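Local atomic coordinates of toxin FitB (Neisseria gonorrhoeae, PDB entry 2H1C), a protein that acts as the PIN-domain toxin of the type II toxin-antitoxin system FitAB, a complex that binds its own promoter and whose locus affects how fast gonococci cross epithelial cells. Residues 124-127 and 132-135; 87-92 and 127-132. All coordinates share one frame; numbering follows the deposited sequence.

Contact 1 (124-127 and 132-135)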
loop_
_atom_site.group_PDB
_atom_site.type_symbol
_atom_site.label_atom_id
_atom_site.label_comp_id
_atom_site.label_asym_id
_atom_site.label_seq_id
_atom_site.Cartn_x
_atom_site.Cartn_y
_atom_site.Cartn_z
ATOM N N GLY A 124 -4.795 -2.100 -18.499
ATOM C CA GLY A 124 -6.171 -1.748 -18.193
ATOM C C GLY A 124 -6.417 -0.743 -17.082
ATOM O O GLY A 124 -6.900 0.362 -17.327
ATOM N N SER A 125 -6.079 -1.109 -15.853
ATOM C CA SER A 125 -6.303 -0.222 -14.717
ATOM C C SER A 125 -5.590 1.119 -14.831
ATOM O O SER A 125 -6.115 2.146 -14.398
ATOM C CB SER A 125 -5.866 -0.906 -13.420
ATOM O OG SER A 125 -6.426 -2.199 -13.322
ATOM N N PHE A 126 -4.400 1.122 -15.421
ATOM C CA PHE A 126 -3.648 2.358 -15.522
ATOM C C PHE A 126 -4.226 3.335 -16.528
ATOM O O PHE A 126 -4.105 4.549 -16.368
ATOM C CB PHE A 126 -2.183 2.041 -15.807
ATOM C CG PHE A 126 -1.554 1.173 -14.757
ATOM C CD1 PHE A 126 -1.516 -0.209 -14.907
ATOM C CD2 PHE A 126 -1.048 1.737 -13.584
ATOM C CE1 PHE A 126 -0.991 -1.029 -13.904
ATOM C CE2 PHE A 126 -0.519 0.930 -12.570
ATOM C CZ PHE A 126 -0.491 -0.458 -12.732
ATOM N N PHE A 127 -4.874 2.814 -17.561
ATOM C CA PHE A 127 -5.491 3.690 -18.541
ATOM C C PHE A 127 -6.627 4.431 -17.841
ATOM O O PHE A 127 -6.809 5.634 -18.028
ATOM C CB PHE A 127 -6.027 2.878 -19.718
ATOM C CG PHE A 127 -5.001 2.607 -20.777
ATOM C CD1 PHE A 127 -4.256 3.653 -21.313
ATOM C CD2 PHE A 127 -4.808 1.323 -21.273
ATOM C CE1 PHE A 127 -3.337 3.424 -22.329
ATOM C CE2 PHE A 127 -3.888 1.084 -22.292
ATOM C CZ PHE A 127 -3.153 2.137 -22.819
ATOM N N ALA A 132 0.266 7.660 -17.682
ATOM C CA ALA A 132 0.972 7.149 -18.857
ATOM C C ALA A 132 1.413 5.707 -18.614
ATOM O O ALA A 132 1.820 5.347 -17.503
ATOM C CB ALA A 132 2.176 8.011 -19.156
ATOM N N VAL A 133 1.340 4.881 -19.648
ATOM C CA VAL A 133 1.733 3.498 -19.483
ATOM C C VAL A 133 2.413 2.939 -20.712
ATOM O O VAL A 133 2.220 3.438 -21.832
ATOM C CB VAL A 133 0.510 2.616 -19.129
ATOM C CG1 VAL A 133 -0.081 3.081 -17.833
ATOM C CG2 VAL A 133 -0.541 2.696 -20.233
ATOM N N PHE A 134 3.235 1.919 -20.500
ATOM C CA PHE A 134 3.906 1.270 -21.607
ATOM C C PHE A 134 3.956 -0.224 -21.346
ATOM O O PHE A 134 4.334 -0.659 -20.258
ATOM C CB PHE A 134 5.324 1.801 -21.807
ATOM C CG PHE A 134 6.058 1.110 -22.922
ATOM C CD1 PHE A 134 5.640 1.264 -24.242
ATOM C CD2 PHE A 134 7.119 0.257 -22.648
ATOM C CE1 PHE A 134 6.269 0.570 -25.278
ATOM C CE2 PHE A 134 7.755 -0.442 -23.671
ATOM C CZ PHE A 134 7.332 -0.285 -24.989
ATOM N N ASN A 135 3.543 -1.001 -22.344
ATOM C CA ASN A 135 3.531 -2.459 -22.243
ATOM C C ASN A 135 4.726 -2.964 -23.051
ATOM O O ASN A 135 4.685 -2.950 -24.281
ATOM C CB ASN A 135 2.230 -3.018 -22.842
ATOM C CG ASN A 135 2.126 -4.520 -22.711
ATOM O OD1 ASN A 135 3.132 -5.219 -22.564
ATOM N ND2 ASN A 135 0.904 -5.034 -22.768
#
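Two consecutive phenylalanines of the short helix, Phe-126 and Phe-127, receive the two methyl groups of Val-133, one each. Just ahead of them, Ser-125 sits on a different side of the helix and hydrogen-bonds through OG to OD1 of Asp-104, a predicted magnesium ligand.

Phe-126 comes nearest to the strand by backbone, its CA lying 6.8 Å from the CA of Val-133. Its CB starts toward the strand, but with CG anti to the carbonyl carbon (chi1 -58°) the ring swings off into the domain, against Val-118, Ile-107 and Ala-108. Val-133 therefore meets only the root of this side chain. CG1 of Val-133 lies 3.9 Å from CG of Phe-126, oblique to the ring, while its modelled approach to CB is too short for two carbons and is doubtful.

Phe-127 uses its ring instead. CG2 of Val-133 sits over one face as a CH-pi contact, 3.9 Å from the centroid of the Phe-127 ring and 24° off the normal. The methyl is displaced toward the rim, which brings it 3.6 Å from CE1 and 3.7 Å from CZ of Phe-127. The valine torsion (chi1 -61°) divides the work, sending CG1 to the inner phenylalanine and CG2 to the outer, exposed one.

Contacts of this kind join helix and second strand in a beta-alpha-beta crossover, here strand 117-119, helix 124-128 and edge strand 133-134, whose backbone bonds to Val-118 and Thr-120 add it in parallel to the PIN-domain sheet. Phe-126 carries the packing on to the acidic site: its nearest side-chain atoms come within about 4 Å of those of Asp-5 and Asp-104, both predicted to bind magnesium.

Contact 2 (87-92 and 127-132)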
loop_
_atom_site.group_PDB
_atom_site.type_symbol
_atom_site.label_atom_id
_atom_site.label_comp_id
_atom_site.label_asym_id
_atom_site.label_seq_id
_atom_site.Cartn_x
_atom_site.Cartn_y
_atom_site.Cartn_z
ATOM N N ALA A 87 -6.907 8.276 -3.861
ATOM C CA ALA A 87 -8.339 8.447 -3.681
ATOM C C ALA A 87 -8.958 9.121 -4.895
ATOM O O ALA A 87 -10.035 8.730 -5.343
ATOM C CB ALA A 87 -8.616 9.257 -2.423
ATOM N N GLN A 88 -8.272 10.121 -5.444
ATOM C CA GLN A 88 -8.775 10.817 -6.621
ATOM C C GLN A 88 -8.936 9.858 -7.799
ATOM O O GLN A 88 -10.010 9.767 -8.401
ATOM C CB GLN A 88 -7.825 11.956 -6.997
ATOM C CG GLN A 88 -7.728 12.999 -5.893
ATOM C CD GLN A 88 -6.892 14.200 -6.274
ATOM O OE1 GLN A 88 -5.692 14.083 -6.550
ATOM N NE2 GLN A 88 -7.525 15.372 -6.290
ATOM N N ILE A 89 -7.869 9.136 -8.118
ATOM C CA ILE A 89 -7.883 8.190 -9.228
ATOM C C ILE A 89 -8.905 7.074 -9.083
ATOM O O ILE A 89 -9.669 6.805 -10.010
ATOM C CB ILE A 89 -6.483 7.537 -9.415
ATOM C CG1 ILE A 89 -5.497 8.560 -9.978
ATOM C CG2 ILE A 89 -6.594 6.316 -10.312
ATOM C CD1 ILE A 89 -4.063 8.013 -10.109
ATOM N N ARG A 90 -8.924 6.407 -7.935
ATOM C CA ARG A 90 -9.877 5.309 -7.746
ATOM C C ARG A 90 -11.336 5.764 -7.715
ATOM O O ARG A 90 -12.215 5.080 -8.255
ATOM C CB ARG A 90 -9.567 4.527 -6.473
ATOM C CG ARG A 90 -8.288 3.734 -6.573
ATOM C CD ARG A 90 -8.365 2.507 -5.701
ATOM N NE ARG A 90 -9.449 1.618 -6.096
ATOM C CZ ARG A 90 -9.932 0.646 -5.325
ATOM N NH1 ARG A 90 -9.429 0.434 -4.115
ATOM N NH2 ARG A 90 -10.931 -0.113 -5.763
ATOM N N SER A 91 -11.608 6.910 -7.098
ATOM C CA SER A 91 -12.982 7.386 -7.045
ATOM C C SER A 91 -13.451 7.791 -8.443
ATOM O O SER A 91 -14.571 7.453 -8.858
ATOM C CB SER A 91 -13.114 8.564 -6.072
ATOM O OG SER A 91 -12.453 9.717 -6.557
ATOM N N TYR A 92 -12.594 8.494 -9.180
ATOM C CA TYR A 92 -12.941 8.929 -10.525
ATOM C C TYR A 92 -13.259 7.723 -11.404
ATOM O O TYR A 92 -14.244 7.722 -12.142
ATOM C CB TYR A 92 -11.795 9.715 -11.158
ATOM C CG TYR A 92 -12.199 10.398 -12.448
ATOM C CD1 TYR A 92 -12.786 11.662 -12.432
ATOM C CD2 TYR A 92 -12.017 9.772 -13.678
ATOM C CE1 TYR A 92 -13.182 12.290 -13.611
ATOM C CE2 TYR A 92 -12.414 10.388 -14.866
ATOM C CZ TYR A 92 -12.991 11.647 -14.821
ATOM O OH TYR A 92 -13.371 12.268 -15.987
ATOM N N PHE A 127 -4.874 2.814 -17.561
ATOM C CA PHE A 127 -5.491 3.690 -18.541
ATOM C C PHE A 127 -6.627 4.431 -17.841
ATOM O O PHE A 127 -6.809 5.634 -18.028
ATOM C CB PHE A 127 -6.027 2.878 -19.718
ATOM C CG PHE A 127 -5.001 2.607 -20.777
ATOM C CD1 PHE A 127 -4.256 3.653 -21.313
ATOM C CD2 PHE A 127 -4.808 1.323 -21.273
ATOM C CE1 PHE A 127 -3.337 3.424 -22.329
ATOM C CE2 PHE A 127 -3.888 1.084 -22.292
ATOM C CZ PHE A 127 -3.153 2.137 -22.819
ATOM N N ALA A 128 -7.371 3.706 -17.010
ATOM C CA ALA A 128 -8.485 4.287 -16.269
ATOM C C ALA A 128 -8.004 5.286 -15.214
ATOM O O ALA A 128 -8.745 6.184 -14.808
ATOM C CB ALA A 128 -9.306 3.181 -15.617
ATOM N N ALA A 129 -6.759 5.130 -14.777
ATOM C CA ALA A 129 -6.179 6.030 -13.783
ATOM C C ALA A 129 -5.643 7.283 -14.476
ATOM O O ALA A 129 -5.170 8.212 -13.822
ATOM C CB ALA A 129 -5.051 5.324 -13.030
ATOM N N ASP A 130 -5.725 7.310 -15.804
ATOM C CA ASP A 130 -5.232 8.453 -16.566
ATOM C C ASP A 130 -3.741 8.682 -16.320
ATOM O O ASP A 130 -3.286 9.822 -16.173
ATOM C CB ASP A 130 -6.017 9.721 -16.197
ATOM C CG ASP A 130 -7.373 9.793 -16.886
ATOM O OD1 ASP A 130 -7.399 9.942 -18.131
ATOM O OD2 ASP A 130 -8.409 9.704 -16.184
ATOM N N VAL A 131 -2.981 7.593 -16.252
ATOM C CA VAL A 131 -1.539 7.694 -16.046
ATOM C C VAL A 131 -0.868 7.097 -17.277
ATOM O O VAL A 131 -1.386 6.150 -17.865
ATOM C CB VAL A 131 -1.084 6.921 -14.774
ATOM C CG1 VAL A 131 0.422 6.969 -14.643
ATOM C CG2 VAL A 131 -1.722 7.542 -13.540
ATOM N N ALA A 132 0.266 7.660 -17.682
ATOM C CA ALA A 132 0.972 7.149 -18.857
ATOM C C ALA A 132 1.413 5.707 -18.614
ATOM O O ALA A 132 1.820 5.347 -17.503
ATOM C CB ALA A 132 2.176 8.011 -19.156
HETATM O O HOH W 1 -9.026 7.887 -12.555
#
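Ile-89 on helix 80-94 and Ala-129 just past the end of helix 124-128 bring the two backbones together, their CA atoms 5.3 Å apart. The close approach comes where the second helix has stopped: Asp-130 takes a positive phi of 60° in a Schellman motif, and of the two bonds that run back into the last turn one is from its N to O of Phe-127, at 3.0 Å.

Alanine's small side chain suits so short a separation. CG2 of Ile-89 presses against CB of Ala-129 at 3.3 Å, tighter than usual van der Waals contact, and also lies 3.5 Å from CA of Ala-129. CG2 rests on Ala-129 alone, while the longer branch, extended (chi2 176°), runs along the alanine, CD1 passing its CB and O before it meets CG2 of Val-131 at 4.2 Å. Ile-100 touches both Ile-89 and Ala-129, adding to this apolar patch.

Polar groups gather around the patch. A water donates to O of Ile-89 and O of Ala-128, 2.8 Å from each, joining two carbonyls that could not bond to each other directly. Nearer the surface, CE2 of Tyr-92 approaches OD2 of Asp-130 obliquely at 4.3 Å, a loose contact, while the tyrosine ring stacks on His-96. Farther round the same helix, Ala-87, Arg-90 and Ser-91 pack on Arg-44, Leu-45 and Ala-48 of the second subunit.

Lys-112 of helix 102-114 donates through NZ to O of Ala-129, and this positive charge beside a helix C terminus would probably be favourable. The chemistry is thus an apolar join between a helix flank and a capped helix end, beside which the carbonyls of Ala-128 and Ala-129 find polar partners in a water and a lysine.

Followed from the N terminus, the chain reaches contact 2 first, on helix 80-94, then runs through helix 102-114 and strand 117-119 before helix 124-128 opens contact 1. The end of that helix and the turn after it close the long loop of contact 2; strand 133-134 then closes the short loop of contact 1. The two loops therefore cross, their segments overlapping at Phe-127 and Ala-132. The outer bond of the Schellman turn, probably Val-131 N to Phe-126 O at 3.2 Å, joins a residue of each. Together they tie helix 124-128 and the turn at its end to strand 133-134 and to helix 80-94, which packs on the second subunit.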